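A-adding tRNA nucleotidyltransferase (PDB 4WBY) adds the terminal adenosine to the 3' end of tRNAs ending in CC, using ATP and magnesium, to complete the CCA terminus. Local coordinates at residues 219-227 against 246-254; 299-307 against 334-342. All coordinates share one frame; numbering follows the deposited sequence.

Interaction 1 of 2, residues 219-227 against 246-254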
loop_
_atom_site.group_PDB
_atom_site.type_symbol
_atom_site.label_atom_id
_atom_site.label_comp_id
_atom_site.label_asym_id
_atom_site.label_seq_id
_atom_site.Cartn_x
_atom_site.Cartn_y
_atom_site.Cartn_z
ATOM N N PHE A 219 0.878 6.153 5.082
ATOM C CA PHE A 219 1.978 5.311 5.555
ATOM C C PHE A 219 2.661 5.888 6.807
ATOM O O PHE A 219 3.012 5.134 7.703
ATOM C CB PHE A 219 2.999 5.096 4.427
ATOM C CG PHE A 219 4.087 4.091 4.740
ATOM C CD1 PHE A 219 3.818 2.929 5.458
ATOM C CD2 PHE A 219 5.373 4.286 4.253
ATOM C CE1 PHE A 219 4.831 1.999 5.717
ATOM C CE2 PHE A 219 6.394 3.364 4.506
ATOM C CZ PHE A 219 6.125 2.217 5.237
ATOM N N LEU A 220 2.855 7.203 6.876
ATOM C CA LEU A 220 3.498 7.781 8.059
ATOM C C LEU A 220 2.673 7.511 9.325
ATOM O O LEU A 220 3.227 7.156 10.363
ATOM C CB LEU A 220 3.737 9.288 7.890
ATOM C CG LEU A 220 4.471 9.947 9.068
ATOM C CD1 LEU A 220 5.738 9.171 9.451
ATOM C CD2 LEU A 220 4.810 11.397 8.756
ATOM N N GLU A 221 1.351 7.651 9.234
ATOM C CA GLU A 221 0.501 7.347 10.381
ATOM C C GLU A 221 0.596 5.871 10.752
ATOM O O GLU A 221 0.571 5.507 11.936
ATOM C CB GLU A 221 -0.954 7.718 10.096
ATOM C CG GLU A 221 -1.245 9.215 10.170
ATOM C CD GLU A 221 -0.932 9.986 8.899
ATOM O OE1 GLU A 221 -0.419 9.392 7.926
ATOM O OE2 GLU A 221 -1.204 11.210 8.887
ATOM N N ILE A 222 0.695 5.017 9.741
ATOM C CA ILE A 222 0.835 3.591 9.992
ATOM C C ILE A 222 2.179 3.312 10.675
ATOM O O ILE A 222 2.245 2.520 11.619
ATOM C CB ILE A 222 0.695 2.785 8.691
ATOM C CG1 ILE A 222 -0.724 2.952 8.121
ATOM C CG2 ILE A 222 1.001 1.307 8.918
ATOM C CD1 ILE A 222 -0.879 2.465 6.682
ATOM N N LEU A 223 3.242 3.972 10.217
ATOM C CA LEU A 223 4.546 3.837 10.859
ATOM C C LEU A 223 4.514 4.288 12.320
ATOM O O LEU A 223 5.179 3.693 13.163
ATOM C CB LEU A 223 5.625 4.622 10.103
ATOM C CG LEU A 223 6.013 4.003 8.755
ATOM C CD1 LEU A 223 6.988 4.909 8.002
ATOM C CD2 LEU A 223 6.590 2.603 8.929
ATOM N N GLU A 224 3.760 5.346 12.626
ATOM C CA GLU A 224 3.619 5.759 14.023
ATOM C C GLU A 224 2.955 4.668 14.864
ATOM O O GLU A 224 3.314 4.464 16.024
ATOM C CB GLU A 224 2.824 7.059 14.141
ATOM C CG GLU A 224 3.615 8.312 13.785
ATOM C CD GLU A 224 4.495 8.816 14.926
ATOM O OE1 GLU A 224 4.853 8.022 15.831
ATOM O OE2 GLU A 224 4.824 10.022 14.916
ATOM N N LEU A 225 1.989 3.959 14.278
ATOM C CA LEU A 225 1.366 2.835 14.971
ATOM C C LEU A 225 2.359 1.674 15.103
ATOM O O LEU A 225 2.416 1.020 16.144
ATOM C CB LEU A 225 0.090 2.381 14.244
ATOM C CG LEU A 225 -1.055 3.399 14.306
ATOM C CD1 LEU A 225 -2.127 3.088 13.280
ATOM C CD2 LEU A 225 -1.659 3.466 15.704
ATOM N N TYR A 226 3.145 1.422 14.053
ATOM C CA TYR A 226 4.199 0.418 14.144
ATOM C C TYR A 226 5.127 0.732 15.322
ATOM O O TYR A 226 5.537 -0.156 16.076
ATOM C CB TYR A 226 5.043 0.364 12.871
ATOM C CG TYR A 226 4.511 -0.406 11.678
ATOM C CD1 TYR A 226 3.184 -0.795 11.566
ATOM C CD2 TYR A 226 5.374 -0.728 10.641
ATOM C CE1 TYR A 226 2.736 -1.501 10.439
ATOM C CE2 TYR A 226 4.952 -1.411 9.534
ATOM C CZ TYR A 226 3.638 -1.801 9.428
ATOM O OH TYR A 226 3.272 -2.497 8.301
ATOM N N ARG A 227 5.481 2.009 15.453
ATOM C CA ARG A 227 6.346 2.454 16.538
ATOM C C ARG A 227 5.676 2.235 17.899
ATOM O O ARG A 227 6.275 1.657 18.811
ATOM C CB ARG A 227 6.718 3.927 16.351
ATOM C CG ARG A 227 7.756 4.436 17.338
ATOM C CD ARG A 227 8.241 5.826 16.958
ATOM N NE ARG A 227 7.237 6.862 17.202
ATOM C CZ ARG A 227 7.142 7.560 18.330
ATOM N NH1 ARG A 227 7.978 7.324 19.330
ATOM N NH2 ARG A 227 6.203 8.487 18.459
ATOM N N LEU A 246 12.624 9.619 13.420
ATOM C CA LEU A 246 11.224 10.009 13.444
ATOM C C LEU A 246 11.035 11.410 12.864
ATOM O O LEU A 246 10.160 11.631 12.031
ATOM C CB LEU A 246 10.690 9.939 14.874
ATOM C CG LEU A 246 9.201 10.199 15.073
ATOM C CD1 LEU A 246 8.379 9.179 14.308
ATOM C CD2 LEU A 246 8.864 10.153 16.554
ATOM N N GLN A 247 11.875 12.349 13.288
ATOM C CA GLN A 247 11.770 13.717 12.797
ATOM C C GLN A 247 12.078 13.798 11.304
ATOM O O GLN A 247 11.476 14.601 10.587
ATOM C CB GLN A 247 12.697 14.647 13.583
ATOM C CG GLN A 247 12.289 14.816 15.036
ATOM C CD GLN A 247 10.832 15.217 15.187
ATOM O OE1 GLN A 247 10.311 16.012 14.403
ATOM N NE2 GLN A 247 10.165 14.662 16.194
ATOM N N LYS A 248 12.998 12.958 10.834
ATOM C CA LYS A 248 13.302 12.900 9.405
ATOM C C LYS A 248 12.087 12.446 8.588
ATOM O O LYS A 248 11.868 12.930 7.474
ATOM C CB LYS A 248 14.482 11.966 9.139
ATOM C CG LYS A 248 15.828 12.525 9.558
ATOM C CD LYS A 248 16.950 11.619 9.103
ATOM C CE LYS A 248 16.973 11.519 7.594
ATOM N NZ LYS A 248 17.149 12.864 6.980
ATOM N N LEU A 249 11.300 11.520 9.129
ATOM C CA LEU A 249 10.101 11.045 8.431
ATOM C C LEU A 249 9.077 12.171 8.259
ATOM O O LEU A 249 8.449 12.289 7.204
ATOM C CB LEU A 249 9.466 9.863 9.172
ATOM C CG LEU A 249 10.295 8.584 9.266
ATOM C CD1 LEU A 249 9.591 7.558 10.145
ATOM C CD2 LEU A 249 10.534 8.007 7.884
ATOM N N TYR A 250 8.913 13.002 9.287
ATOM C CA TYR A 250 7.999 14.135 9.175
ATOM C C TYR A 250 8.536 15.189 8.209
ATOM O O TYR A 250 7.768 15.791 7.454
ATOM C CB TYR A 250 7.722 14.746 10.556
ATOM C CG TYR A 250 6.674 13.956 11.311
ATOM C CD1 TYR A 250 7.027 12.854 12.071
ATOM C CD2 TYR A 250 5.327 14.286 11.222
ATOM C CE1 TYR A 250 6.076 12.112 12.739
ATOM C CE2 TYR A 250 4.365 13.550 11.889
ATOM C CZ TYR A 250 4.749 12.465 12.645
ATOM O OH TYR A 250 3.806 11.723 13.317
ATOM N N ALA A 251 9.850 15.398 8.213
ATOM C CA ALA A 251 10.468 16.308 7.256
ATOM C C ALA A 251 10.265 15.785 5.837
ATOM O O ALA A 251 9.999 16.550 4.901
ATOM C CB ALA A 251 11.955 16.483 7.553
ATOM N N LEU A 252 10.380 14.469 5.691
ATOM C CA LEU A 252 10.215 13.843 4.391
ATOM C C LEU A 252 8.789 14.024 3.877
ATOM O O LEU A 252 8.595 14.292 2.697
ATOM C CB LEU A 252 10.582 12.361 4.454
ATOM C CG LEU A 252 10.384 11.571 3.154
ATOM C CD1 LEU A 252 11.323 12.044 2.054
ATOM C CD2 LEU A 252 10.532 10.060 3.379
ATOM N N ARG A 253 7.795 13.889 4.750
ATOM C CA ARG A 253 6.415 14.060 4.305
ATOM C C ARG A 253 6.190 15.450 3.696
ATOM O O ARG A 253 5.507 15.586 2.685
ATOM C CB ARG A 253 5.429 13.817 5.447
ATOM C CG ARG A 253 3.976 14.024 5.026
ATOM C CD ARG A 253 3.000 13.452 6.030
ATOM N NE ARG A 253 2.993 14.247 7.249
ATOM C CZ ARG A 253 2.212 14.006 8.294
ATOM N NH1 ARG A 253 1.366 12.982 8.269
ATOM N NH2 ARG A 253 2.276 14.791 9.361
ATOM N N LYS A 254 6.784 16.479 4.294
ATOM C CA LYS A 254 6.667 17.818 3.731
ATOM C C LYS A 254 7.295 17.880 2.340
ATOM O O LYS A 254 6.744 18.503 1.435
ATOM C CB LYS A 254 7.314 18.861 4.648
ATOM C CG LYS A 254 6.602 19.017 5.988
ATOM C CD LYS A 254 7.275 20.076 6.846
ATOM C CE LYS A 254 6.543 20.280 8.163
ATOM N NZ LYS A 254 5.175 20.827 7.956
HETATM O O HOH W 1 0.723 11.046 6.220
#

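Interaction 2 of 2, residues 299-307 against 334-342. With SO4 (sulfate ion), chain E.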
loop_
_atom_site.group_PDB
_atom_site.type_symbol
_atom_site.label_atom_id
_atom_site.label_comp_id
_atom_site.label_asym_id
_atom_site.label_seq_id
_atom_site.Cartn_x
_atom_site.Cartn_y
_atom_site.Cartn_z
ATOM N N TRP A 299 15.445 1.332 -8.510
ATOM C CA TRP A 299 15.789 2.694 -8.113
ATOM C C TRP A 299 15.904 2.810 -6.600
ATOM O O TRP A 299 16.729 3.561 -6.101
ATOM C CB TRP A 299 14.787 3.723 -8.664
ATOM C CG TRP A 299 13.365 3.679 -8.118
ATOM C CD1 TRP A 299 12.282 3.081 -8.711
ATOM C CD2 TRP A 299 12.864 4.313 -6.930
ATOM N NE1 TRP A 299 11.151 3.289 -7.956
ATOM C CE2 TRP A 299 11.483 4.037 -6.856
ATOM C CE3 TRP A 299 13.454 5.071 -5.912
ATOM C CZ2 TRP A 299 10.683 4.496 -5.804
ATOM C CZ3 TRP A 299 12.652 5.530 -4.871
ATOM C CH2 TRP A 299 11.288 5.236 -4.826
ATOM N N VAL A 300 15.094 2.046 -5.874
ATOM C CA VAL A 300 15.152 2.054 -4.417
ATOM C C VAL A 300 16.457 1.433 -3.923
ATOM O O VAL A 300 17.128 1.974 -3.034
ATOM C CB VAL A 300 13.959 1.299 -3.807
ATOM C CG1 VAL A 300 14.070 1.255 -2.286
ATOM C CG2 VAL A 300 12.642 1.939 -4.245
ATOM N N ARG A 301 16.818 0.295 -4.502
ATOM C CA ARG A 301 18.025 -0.399 -4.093
ATOM C C ARG A 301 19.267 0.413 -4.446
ATOM O O ARG A 301 20.219 0.466 -3.660
ATOM C CB ARG A 301 18.070 -1.790 -4.725
ATOM C CG ARG A 301 16.930 -2.671 -4.212
ATOM C CD ARG A 301 16.954 -4.075 -4.775
ATOM N NE ARG A 301 16.470 -4.124 -6.146
ATOM C CZ ARG A 301 17.249 -4.384 -7.188
ATOM N NH1 ARG A 301 18.543 -4.610 -7.002
ATOM N NH2 ARG A 301 16.742 -4.402 -8.412
ATOM N N GLU A 302 19.242 1.081 -5.599
ATOM C CA GLU A 302 20.358 1.929 -5.994
ATOM C C GLU A 302 20.417 3.182 -5.117
ATOM O O GLU A 302 21.498 3.622 -4.726
ATOM C CB GLU A 302 20.253 2.310 -7.471
ATOM C CG GLU A 302 20.345 1.127 -8.444
ATOM C CD GLU A 302 21.731 0.504 -8.546
ATOM O OE1 GLU A 302 22.706 1.071 -8.002
ATOM O OE2 GLU A 302 21.845 -0.560 -9.192
ATOM N N THR A 303 19.262 3.756 -4.792
ATOM C CA THR A 303 19.263 4.926 -3.918
ATOM C C THR A 303 19.764 4.560 -2.524
ATOM O O THR A 303 20.488 5.342 -1.906
ATOM C CB THR A 303 17.868 5.575 -3.849
ATOM O OG1 THR A 303 17.626 6.238 -5.096
ATOM C CG2 THR A 303 17.784 6.613 -2.731
ATOM N N TYR A 304 19.413 3.375 -2.026
ATOM C CA TYR A 304 19.950 2.945 -0.737
ATOM C C TYR A 304 21.476 2.797 -0.753
ATOM O O TYR A 304 22.157 3.275 0.159
ATOM C CB TYR A 304 19.305 1.631 -0.292
ATOM C CG TYR A 304 19.846 1.146 1.034
ATOM C CD1 TYR A 304 19.490 1.771 2.224
ATOM C CD2 TYR A 304 20.739 0.086 1.091
ATOM C CE1 TYR A 304 20.012 1.341 3.439
ATOM C CE2 TYR A 304 21.259 -0.347 2.287
ATOM C CZ TYR A 304 20.892 0.275 3.456
ATOM O OH TYR A 304 21.436 -0.171 4.641
ATOM N N LYS A 305 22.020 2.157 -1.785
ATOM C CA LYS A 305 23.466 2.004 -1.889
ATOM C C LYS A 305 24.118 3.379 -1.940
ATOM O O LYS A 305 25.144 3.626 -1.285
ATOM C CB LYS A 305 23.832 1.175 -3.124
ATOM C CG LYS A 305 25.335 0.894 -3.286
ATOM C CD LYS A 305 25.565 0.047 -4.526
ATOM C CE LYS A 305 27.004 -0.403 -4.658
ATOM N NZ LYS A 305 27.166 -1.256 -5.868
ATOM N N PHE A 306 23.507 4.287 -2.695
ATOM C CA PHE A 306 24.006 5.649 -2.824
ATOM C C PHE A 306 23.968 6.374 -1.481
ATOM O O PHE A 306 24.924 7.056 -1.104
ATOM C CB PHE A 306 23.195 6.423 -3.872
ATOM C CG PHE A 306 23.831 7.721 -4.286
ATOM C CD1 PHE A 306 23.606 8.887 -3.567
ATOM C CD2 PHE A 306 24.673 7.766 -5.383
ATOM C CE1 PHE A 306 24.214 10.082 -3.943
ATOM C CE2 PHE A 306 25.275 8.958 -5.779
ATOM C CZ PHE A 306 25.048 10.121 -5.055
ATOM N N MET A 307 22.859 6.220 -0.770
ATOM C CA MET A 307 22.674 6.795 0.554
ATOM C C MET A 307 23.817 6.362 1.471
ATOM O O MET A 307 24.381 7.180 2.202
ATOM C CB MET A 307 21.299 6.381 1.136
ATOM C CG MET A 307 20.876 7.180 2.365
ATOM S SD MET A 307 19.247 6.761 3.011
ATOM C CE MET A 307 19.575 5.156 3.731
ATOM N N LEU A 334 21.206 12.129 -10.927
ATOM C CA LEU A 334 20.534 11.501 -9.795
ATOM C C LEU A 334 19.057 11.223 -10.041
ATOM O O LEU A 334 18.344 12.013 -10.661
ATOM C CB LEU A 334 20.691 12.370 -8.545
ATOM C CG LEU A 334 22.134 12.681 -8.144
ATOM C CD1 LEU A 334 22.178 13.607 -6.935
ATOM C CD2 LEU A 334 22.919 11.398 -7.879
ATOM N N HIS A 335 18.614 10.072 -9.562
ATOM C CA HIS A 335 17.203 9.745 -9.544
ATOM C C HIS A 335 16.469 10.710 -8.620
ATOM O O HIS A 335 17.045 11.197 -7.642
ATOM C CB HIS A 335 17.008 8.300 -9.083
ATOM C CG HIS A 335 15.602 7.813 -9.207
ATOM N ND1 HIS A 335 14.749 7.717 -8.129
ATOM C CD2 HIS A 335 14.892 7.415 -10.287
ATOM C CE1 HIS A 335 13.580 7.263 -8.537
ATOM N NE2 HIS A 335 13.637 7.074 -9.845
ATOM N N THR A 336 15.206 10.977 -8.937
ATOM C CA THR A 336 14.342 11.844 -8.134
ATOM C C THR A 336 14.442 11.545 -6.643
ATOM O O THR A 336 14.435 12.461 -5.814
ATOM C CB THR A 336 12.867 11.704 -8.572
ATOM O OG1 THR A 336 12.740 12.122 -9.932
ATOM C CG2 THR A 336 11.946 12.559 -7.712
ATOM N N SER A 337 14.535 10.261 -6.305
ATOM C CA SER A 337 14.598 9.852 -4.899
ATOM C C SER A 337 15.769 10.488 -4.147
ATOM O O SER A 337 15.611 10.906 -2.996
ATOM C CB SER A 337 14.668 8.325 -4.788
ATOM O OG SER A 337 15.734 7.788 -5.552
ATOM N N VAL A 338 16.933 10.573 -4.788
ATOM C CA VAL A 338 18.106 11.121 -4.111
ATOM C C VAL A 338 17.934 12.632 -3.936
ATOM O O VAL A 338 18.313 13.184 -2.906
ATOM C CB VAL A 338 19.424 10.811 -4.873
ATOM C CG1 VAL A 338 20.619 11.484 -4.190
ATOM C CG2 VAL A 338 19.635 9.306 -4.965
ATOM N N LEU A 339 17.332 13.293 -4.923
ATOM C CA LEU A 339 17.044 14.722 -4.800
ATOM C C LEU A 339 16.151 15.007 -3.592
ATOM O O LEU A 339 16.390 15.955 -2.843
ATOM C CB LEU A 339 16.368 15.259 -6.058
ATOM C CG LEU A 339 17.154 15.100 -7.352
ATOM C CD1 LEU A 339 16.346 15.665 -8.506
ATOM C CD2 LEU A 339 18.497 15.795 -7.249
ATOM N N LEU A 340 15.118 14.191 -3.407
ATOM C CA LEU A 340 14.196 14.416 -2.300
ATOM C C LEU A 340 14.889 14.139 -0.963
ATOM O O LEU A 340 14.674 14.857 0.015
ATOM C CB LEU A 340 12.937 13.564 -2.473
ATOM C CG LEU A 340 12.169 13.883 -3.761
ATOM C CD1 LEU A 340 10.869 13.096 -3.870
ATOM C CD2 LEU A 340 11.912 15.377 -3.895
ATOM N N LEU A 341 15.758 13.132 -0.932
ATOM C CA LEU A 341 16.540 12.847 0.269
ATOM C C LEU A 341 17.454 14.025 0.621
ATOM O O LEU A 341 17.595 14.389 1.791
ATOM C CB LEU A 341 17.361 11.570 0.082
ATOM C CG LEU A 341 16.978 10.323 0.883
ATOM C CD1 LEU A 341 15.492 10.269 1.222
ATOM C CD2 LEU A 341 17.413 9.070 0.140
ATOM N N LEU A 342 18.058 14.628 -0.400
ATOM C CA LEU A 342 18.935 15.775 -0.202
ATOM C C LEU A 342 18.172 16.959 0.381
ATOM O O LEU A 342 18.743 17.771 1.108
ATOM C CB LEU A 342 19.615 16.170 -1.523
ATOM C CG LEU A 342 20.784 15.266 -1.939
ATOM C CD1 LEU A 342 21.105 15.448 -3.410
ATOM C CD2 LEU A 342 22.030 15.528 -1.097
HETATM S S SO4 E . 19.697 -5.329 -10.612
HETATM O O1 SO4 E . 19.920 -5.801 -9.249
HETATM O O2 SO4 E . 18.487 -4.512 -10.689
HETATM O O3 SO4 E . 20.857 -4.558 -11.065
HETATM O O4 SO4 E . 19.564 -6.473 -11.518
#

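Interaction 1 of 2, residues 219-227 against 246-254
Leu220 carries the close-packed part of the contact with helix 246-254: its CG, set anti to the backbone N (chi1 -177°), turns the side chain toward that helix, CD1 going to Leu249 and CD2 to Tyr250 and Arg253. Leu220 CD1 rests on Leu249 CB at 3.8 Å. CD2 lies over the centre of the Tyr250 ring, 3.8 Å from the centroid, which meets the criterion for a CH-pi contact; the same methyl also covers one face of the Arg253 guanidinium, nearer its rim. Leu223 CD1 meets Leu249 CD1 more distantly beside it.

One edge is firmly bonded. Glu224 divides its carboxylate between two partners: OE2 accepts from Tyr250 OH at 2.5 Å through its anti lone pair, while OE1 takes both NE and NH2 of Arg227 side-on, each at 3.0 Å. The guanidinium so held presents a face to Leu246 CD2, which sits above its centre. The loose side lies at Glu221 and Arg253, both partly exposed, where Arg253 NH1 makes a weak, bent salt-bridge bond to Glu221 OE2 (3.2 Å, N-H...O 121°) and a water bridges NH1 to Glu221 OE1. The stronger partner of Glu221 is Arg218, whose NE forms a salt bridge to OE1.

The short axes run antiparallel at 169° and 11.1 Å, a spacing spanned by Leu220, Leu246 and Leu249, with Tyr250 closing one edge. Helix 271-278 packs against the pair through Leu278 on Leu223, Ile277 on Leu249 and Tyr274 on Arg253, while helices 203-214 and 165-177 cover Tyr226, on the side of 219-227 turned from helix 246-254.

Interaction 2 of 2, residues 299-307 against 334-342
Trp299 and His335 meet with their planes 23° apart but slid so far that the rings barely overlap, the five-membered ring and imidazole centroids being 4.7 Å apart. Their nearest approach is Trp299 CE3 to His335 CE1 at 3.4 Å. Separately, Trp299 CB stands over the centre of the imidazole, 3.8 Å from its centroid, a CH-pi contact. With chi1 at 67° the indole CG lies between the backbone N and the carbonyl carbon, and this carries the six-membered ring on to Ser337, where Trp299 CZ3 lies 3.4 Å from Ser337 CB.

Next to this, Thr303 OG1 and Ser337 OG share a very short hydrogen bond of 2.5 Å. Farther along, Thr303 CG2 and Leu341 CD2 reach tip to tip, and Phe306 crosses Leu334 and Val338 at about a right angle, its CZ 3.8 Å from Leu334 CD2.

A second shell sets these groups. Ser337 OG also hydrogen-bonds His335 ND1 at 2.8 Å, fixing the rotation of the imidazole from the N-cap position of helix 336-342. Val300 CG2 covers the indole face opposite His335. Leu276 and Leu273 of helix 271-278 touch Thr303 and Ser337, and Leu314 backs both Phe306 and Leu334. Replacing Trp299 with an alanine would probably leave Ser337 CB without its aromatic neighbour and open a gap between Val300 and the imidazole.

The contact thus joins helices 298-309 and 336-342, crossing at -43° in the all-helical C-terminal part, away from the annotated sites. Its chemistry is a polar relay, His335 ND1 to Ser337 OG to Thr303 OG1, the last also 3.0 Å from Trp299 O, set between apolar contacts.

Both contacts belong to the helical part of the chain, after the last strand of the mixed sheet. Interaction 1 closes before interaction 2 opens, so the two come in series: the first joins consecutive helices, 219-228 and 243-262, the second helices 298-309 and 336-342, with two others between them in sequence. Their centres lie 18 Å apart and their nearest atoms about 5 Å, without touching. Helix 271-278, between them in the chain, packs on both pairs and ties them into one helical body. The interaction 1 end of that body lies closer to the ATP-binding residues, the side chain of Glu221 being about 8 Å from that of Arg176, whereas interaction 2 is remote from them.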